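Ringhalexin (Hemachatus haemachatus, PDB 4ZQY) acts as an anticoagulant three-finger toxin that inhibits activation of coagulation factor X by factor VIIa and shows weak irreversible neurotoxicity. Local coordinates at residues Arg1-Ser5 and His21-Phe25. Numbering follows the deposited sequence.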
loop_
_atom_site.group_PDB
_atom_site.type_symbol
_atom_site.label_atom_id
_atom_site.label_comp_id
_atom_site.label_asym_id
_atom_site.label_seq_id
_atom_site.Cartn_x
_atom_site.Cartn_y
_atom_site.Cartn_z
ATOM N N ARG A 1 20.220 -5.013 -4.569
ATOM C CA ARG A 1 18.815 -4.918 -4.937
ATOM C C ARG A 1 18.670 -3.911 -6.052
ATOM O O ARG A 1 19.375 -2.907 -6.109
ATOM C CB ARG A 1 17.966 -4.535 -3.725
ATOM C CG ARG A 1 16.448 -4.476 -3.963
ATOM C CD ARG A 1 15.916 -5.788 -4.546
ATOM N NE ARG A 1 16.271 -7.010 -3.819
ATOM C CZ ARG A 1 15.817 -7.378 -2.632
ATOM N NH1 ARG A 1 16.237 -8.516 -2.106
ATOM N NH2 ARG A 1 14.945 -6.629 -1.979
ATOM N N LEU A 2 17.773 -4.236 -6.971
ATOM C CA LEU A 2 17.459 -3.380 -8.096
ATOM C C LEU A 2 16.037 -2.891 -8.019
ATOM O O LEU A 2 15.112 -3.666 -7.785
ATOM C CB LEU A 2 17.638 -4.123 -9.416
ATOM C CG LEU A 2 18.991 -4.626 -9.889
ATOM C CD1 LEU A 2 18.816 -5.141 -11.286
ATOM C CD2 LEU A 2 20.033 -3.536 -9.838
ATOM N N CYS A 3 15.891 -1.582 -8.156
ATOM C CA CYS A 3 14.599 -0.925 -8.106
ATOM C C CYS A 3 14.382 -0.158 -9.387
ATOM O O CYS A 3 15.314 0.061 -10.155
ATOM C CB CYS A 3 14.506 0.013 -6.915
ATOM S SG CYS A 3 14.652 -0.831 -5.358
ATOM N N LEU A 4 13.134 0.236 -9.603
ATOM C CA LEU A 4 12.774 1.041 -10.748
ATOM C C LEU A 4 12.852 2.495 -10.348
ATOM O O LEU A 4 12.553 2.849 -9.206
ATOM C CB LEU A 4 11.378 0.689 -11.233
ATOM C CG LEU A 4 11.207 -0.720 -11.780
ATOM C CD1 LEU A 4 9.753 -0.938 -12.141
ATOM C CD2 LEU A 4 12.097 -0.887 -12.996
ATOM N N SER A 5 13.261 3.339 -11.286
ATOM C CA SER A 5 13.294 4.769 -11.035
ATOM C C SER A 5 12.098 5.385 -11.738
ATOM O O SER A 5 11.523 6.372 -11.273
ATOM C CB SER A 5 14.587 5.364 -11.558
ATOM O OG SER A 5 15.673 4.706 -10.935
ATOM N N HIS A 21 20.308 -1.355 1.527
ATOM C CA HIS A 21 19.005 -0.976 1.010
ATOM C C HIS A 21 18.478 -2.119 0.157
ATOM O O HIS A 21 18.988 -2.361 -0.935
ATOM C CB HIS A 21 19.129 0.300 0.196
ATOM C CG HIS A 21 19.516 1.491 1.010
ATOM N ND1 HIS A 21 20.755 1.619 1.595
ATOM C CD2 HIS A 21 18.843 2.629 1.299
ATOM C CE1 HIS A 21 20.817 2.771 2.240
ATOM N NE2 HIS A 21 19.672 3.407 2.070
ATOM N N ASN A 22 17.470 -2.830 0.654
ATOM C CA ASN A 22 16.965 -4.015 -0.039
ATOM C C ASN A 22 15.475 -3.889 -0.326
ATOM O O ASN A 22 14.835 -4.825 -0.799
ATOM C CB ASN A 22 17.240 -5.291 0.771
ATOM C CG ASN A 22 18.725 -5.596 0.903
ATOM O OD1 ASN A 22 19.373 -6.020 -0.060
ATOM N ND2 ASN A 22 19.267 -5.404 2.097
ATOM N N TYR A 23 14.943 -2.699 -0.083
ATOM C CA TYR A 23 13.554 -2.399 -0.389
ATOM C C TYR A 23 13.456 -1.467 -1.583
ATOM O O TYR A 23 14.310 -0.606 -1.777
ATOM C CB TYR A 23 12.869 -1.746 0.809
ATOM C CG TYR A 23 12.698 -2.659 1.999
ATOM C CD1 TYR A 23 11.695 -3.619 2.036
ATOM C CD2 TYR A 23 13.543 -2.548 3.095
ATOM C CE1 TYR A 23 11.545 -4.446 3.133
ATOM C CE2 TYR A 23 13.403 -3.363 4.189
ATOM C CZ TYR A 23 12.403 -4.311 4.209
ATOM O OH TYR A 23 12.272 -5.122 5.316
ATOM N N CYS A 24 12.436 -1.674 -2.404
ATOM C CA CYS A 24 12.083 -0.723 -3.444
ATOM C C CYS A 24 10.779 -0.089 -3.003
ATOM O O CYS A 24 9.930 -0.767 -2.435
ATOM C CB CYS A 24 11.872 -1.408 -4.794
ATOM S SG CYS A 24 13.253 -2.274 -5.525
ATOM N N PHE A 25 10.615 1.207 -3.217
ATOM C CA PHE A 25 9.352 1.822 -2.837
ATOM C C PHE A 25 8.736 2.536 -4.032
ATOM O O PHE A 25 9.420 2.821 -5.013
ATOM C CB PHE A 25 9.522 2.796 -1.675
ATOM C CG PHE A 25 10.240 4.046 -2.042
ATOM C CD1 PHE A 25 9.545 5.133 -2.547
ATOM C CD2 PHE A 25 11.602 4.144 -1.879
ATOM C CE1 PHE A 25 10.198 6.281 -2.892
ATOM C CE2 PHE A 25 12.261 5.297 -2.223
ATOM C CZ PHE A 25 11.558 6.364 -2.730
#
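The C3-C24 disulfide in the cysteine-rich core of a three-finger toxin joins the first strand of the two-stranded sheet to the middle strand of the three-stranded sheet. C3 SG and C24 SG are 2.0 Å apart, with a left-handed torsion of -92° about the S-S bond. Both side chains leave the backbone toward the facing strand, and a matching chi1 of -62° swings each sulfur to the side of its own backbone N, where the two meet; the CA atoms of C3 and C24 are 5.3 Å apart. Strands 2-4 and 23-25 run parallel within 2°, their axes 7.0 Å apart; they belong to different sheets, no hydrogen bond passes between the two segments, and the cystine is the covalent link. L2 O and Y23 O lie near the sulfurs. The bridge is buried, with C17 and C42 against C3, and C58 and C63 against C24. Beside it, R1 packs through CB and CG against the backbone of H21 and N22, its CB 3.7 Å from H21 O; the placement of its guanidinium is doubtful. N64 also ties the strands together, its side chain hydrogen-bonding to L4 N and F25 O. N22 and Y23 form a classic beta bulge opposite A43 where the central strand begins. Such a disulfide between the first finger and the central sheet is typical of the three-finger fold.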